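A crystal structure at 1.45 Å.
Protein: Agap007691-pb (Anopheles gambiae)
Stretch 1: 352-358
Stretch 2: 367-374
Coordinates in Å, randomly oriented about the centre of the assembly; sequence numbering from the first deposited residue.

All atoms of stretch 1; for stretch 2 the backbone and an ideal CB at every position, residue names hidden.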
# COMPACT_ATOMS: atom_id res chain seq x y z
N ARG A 352 3.88 20.29 -8.36
CA ARG A 352 3.55 19.50 -9.53
C ARG A 352 3.55 18.05 -9.09
O ARG A 352 4.03 17.73 -7.99
CB ARG A 352 4.55 19.72 -10.67
CG ARG A 352 5.95 19.72 -10.30
CD ARG A 352 6.78 20.33 -11.45
NE ARG A 352 8.19 20.07 -11.24
CZ ARG A 352 8.96 20.77 -10.42
NH1 ARG A 352 8.46 21.83 -9.76
NH2 ARG A 352 10.22 20.47 -10.26
N PRO A 353 2.97 17.15 -9.89
CA PRO A 353 2.78 15.77 -9.45
C PRO A 353 4.05 15.12 -8.97
O PRO A 353 5.13 15.28 -9.57
CB PRO A 353 2.24 15.08 -10.70
CG PRO A 353 1.48 16.20 -11.39
CD PRO A 353 2.32 17.42 -11.18
N PHE A 354 3.93 14.35 -7.90
CA PHE A 354 5.08 13.71 -7.29
C PHE A 354 4.72 12.29 -6.87
O PHE A 354 3.55 11.93 -6.74
CB PHE A 354 5.60 14.53 -6.09
CG PHE A 354 4.58 14.76 -4.98
CD1 PHE A 354 4.38 13.84 -3.99
CD2 PHE A 354 3.86 15.93 -4.95
CE1 PHE A 354 3.43 14.11 -2.97
CE2 PHE A 354 2.93 16.21 -3.95
CZ PHE A 354 2.73 15.30 -2.95
N MET A 355 5.76 11.49 -6.69
CA MET A 355 5.67 10.14 -6.17
C MET A 355 6.16 10.14 -4.73
O MET A 355 7.04 10.92 -4.35
CB MET A 355 6.54 9.19 -7.02
CG MET A 355 6.66 7.76 -6.52
SD MET A 355 7.67 6.85 -7.74
CE MET A 355 7.66 5.24 -6.96
N PHE A 356 5.58 9.25 -3.91
CA PHE A 356 6.03 9.10 -2.54
C PHE A 356 6.23 7.63 -2.21
O PHE A 356 5.58 6.75 -2.77
CB PHE A 356 5.05 9.76 -1.54
CG PHE A 356 3.67 9.20 -1.57
CD1 PHE A 356 3.34 8.07 -0.87
CD2 PHE A 356 2.68 9.85 -2.30
CE1 PHE A 356 2.03 7.55 -0.92
CE2 PHE A 356 1.38 9.36 -2.33
CZ PHE A 356 1.06 8.22 -1.66
N LEU A 357 7.15 7.36 -1.30
CA LEU A 357 7.44 6.01 -0.80
C LEU A 357 7.52 6.08 0.71
O LEU A 357 8.32 6.86 1.25
CB LEU A 357 8.76 5.46 -1.35
CG LEU A 357 8.83 5.41 -2.87
CD1 LEU A 357 9.42 6.72 -3.43
CD2 LEU A 357 9.66 4.26 -3.29
N ILE A 358 6.70 5.30 1.40
CA ILE A 358 6.75 5.22 2.85
C ILE A 358 7.66 4.06 3.20
O ILE A 358 7.39 2.91 2.80
CB ILE A 358 5.35 4.98 3.45
CG1 ILE A 358 4.36 6.01 2.91
CG2 ILE A 358 5.41 4.95 4.98
CD1 ILE A 358 4.71 7.47 3.27
N UNK A 367 6.96 0.24 2.44
CA UNK A 367 5.73 -0.26 3.01
C UNK A 367 4.49 0.23 2.26
O UNK A 367 3.43 -0.41 2.35
CB UNK A 367 5.64 0.15 4.48
N UNK A 368 4.58 1.35 1.58
CA UNK A 368 3.45 1.95 0.87
C UNK A 368 4.07 2.84 -0.18
O UNK A 368 5.12 3.45 0.05
CB UNK A 368 2.51 2.72 1.80
N UNK A 369 3.45 2.92 -1.36
CA UNK A 369 3.96 3.73 -2.46
C UNK A 369 2.78 4.34 -3.19
O UNK A 369 1.71 3.75 -3.24
CB UNK A 369 4.83 2.90 -3.41
N UNK A 370 2.97 5.51 -3.76
CA UNK A 370 1.86 6.16 -4.42
C UNK A 370 2.28 7.42 -5.11
O UNK A 370 3.48 7.71 -5.26
CB UNK A 370 0.75 6.47 -3.42
N UNK A 371 1.28 8.15 -5.59
CA UNK A 371 1.50 9.41 -6.28
C UNK A 371 0.36 10.36 -5.98
O UNK A 371 -0.76 9.93 -5.67
CB UNK A 371 1.64 9.19 -7.79
N UNK A 372 0.67 11.65 -6.04
CA UNK A 372 -0.30 12.72 -5.90
C UNK A 372 -0.21 13.59 -7.15
O UNK A 372 0.77 14.31 -7.36
CB UNK A 372 -0.06 13.54 -4.63
N UNK A 373 -1.26 13.49 -7.98
CA UNK A 373 -1.30 14.10 -9.29
C UNK A 373 -2.61 14.80 -9.62
O UNK A 373 -2.61 15.68 -10.48
CB UNK A 373 -1.02 13.03 -10.35
N UNK A 374 -3.74 14.40 -9.01
CA UNK A 374 -5.08 14.73 -9.46
C UNK A 374 -5.80 15.58 -8.43
O UNK A 374 -5.70 15.33 -7.21
CB UNK A 374 -5.88 13.46 -9.75

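The two stretches run antiparallel as neighbouring strands, and from 368 to 372 the extended backbone turns CA-to-CB alternately to the face that carries Phe354, Phe356 and Ile358 and to the face that carries Met355 and Leu357.

Position 367 lies at the end of the pairing. Its CA-to-CB bond points sideways, and the ideal CB is 3.7 Å from Ile358 O; little else of stretch 1 is near, so many side chains would fit. The residue is Leu367. Its firmest tie to stretch 1 is through the backbone, Leu367 N donating to Ile358 O at 2.7 Å.

Position 368 pairs with Ile358, and its CB points to the face of Ile358 and Phe356, 3.9 Å from Ile358 CG1. An apolar chain or a long one with an aliphatic stem would pack here, since the side chains stretch 1 offers here, Ile358 and Phe356, are apolar. The deposited residue is Gln368. Its chi1 and chi2 are both t, and OE1 comes 3.7 Å from Ile358 CG1 and 4.0 Å from Phe356 CE1, finding no hydrogen-bond partner in the model; NE2 is bonded elsewhere in the structure. The backbone completes the pair, Ile358 N donating to Gln368 O at 2.8 Å.

At 369 the CB turns to the other face, 4.8 Å from Leu357 CG and 5.1 Å from Met355 CE. Between two apolar chains a compact aliphatic residue is apt, and a beta-branched one also suits the extended backbone. It is Val369, whose CG2 touches both neighbours, at 3.7 Å from Met355 CE and 4.1 Å from Leu357 CG.

Position 370 is the most restrictive. An ideal CB would lie 2.5 Å from Phe356 CZ, a clash, because that ring, with chi1 p, folds across the partner strand. With phi and psi of -175° and -172°, the backbone is almost fully stretched. Glycine is the clear choice, and Gly370 is found: its CA sits 3.8 Å from the centroid of the Phe356 ring, over the face, in a CH-pi contact. Phe356 N to Gly370 O (2.9 Å) and Gly370 N to Phe356 O (3.1 Å) close the hydrogen-bonded pair.

At 371 the CB returns to the face of Met355, 3.5 Å from Phe354 O. No stretch 1 side chain dictates the choice, so polar or apolar residues could serve. Asn371 leads its end away from stretch 1, and ND2 donates to the OG of residue 373 at 2.9 Å.

Position 372 places its CB 3.7 Å from Phe354 CZ, inviting an apolar or aromatic residue. Phe372 sets its CB over the Phe354 ring, 4.0 Å from the centroid, and the two rings meet obliquely. Phe372 N donates to Phe354 O at 3.0 Å.

At 373 the CB points sideways, 3.9 Å from Pro353 CB; a small residue fits easily. Ser373 brings OG to 3.5 Å from Pro353 CB while accepting the hydrogen bond from Asn371 ND2.

Position 374 points away, free of stretch 1, and tolerates almost anything; Lys374 extends with every chi t.

Stretch 2 367-374: LQVGNFSK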
# COMPACT_ATOMS: atom_id res chain seq x y z
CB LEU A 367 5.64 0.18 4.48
CG LEU A 367 6.89 -0.09 5.30
CD1 LEU A 367 6.58 0.31 6.73
CD2 LEU A 367 7.40 -1.52 5.25
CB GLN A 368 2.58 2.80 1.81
CG GLN A 368 1.19 3.03 1.31
CD GLN A 368 0.45 4.06 2.16
OE1 GLN A 368 0.84 5.23 2.16
NE2 GLN A 368 -0.61 3.66 2.82
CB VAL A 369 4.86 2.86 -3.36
CG1 VAL A 369 4.10 1.68 -3.91
CG2 VAL A 369 5.47 3.67 -4.47
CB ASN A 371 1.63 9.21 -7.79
CG ASN A 371 0.34 8.79 -8.44
OD1 ASN A 371 -0.03 7.62 -8.39
ND2 ASN A 371 -0.35 9.72 -9.08
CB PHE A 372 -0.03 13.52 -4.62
CG PHE A 372 -1.08 14.53 -4.33
CD1 PHE A 372 -2.31 14.11 -3.90
CD2 PHE A 372 -0.87 15.87 -4.57
CE1 PHE A 372 -3.33 15.02 -3.67
CE2 PHE A 372 -1.90 16.80 -4.33
CZ PHE A 372 -3.10 16.38 -3.90
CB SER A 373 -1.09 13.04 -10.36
OG SER A 373 0.14 12.40 -10.13
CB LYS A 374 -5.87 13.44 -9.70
CG LYS A 374 -7.29 13.68 -10.20
CD LYS A 374 -8.10 12.41 -10.37
CE LYS A 374 -9.53 12.73 -10.78
NZ LYS A 374 -10.36 11.50 -10.83
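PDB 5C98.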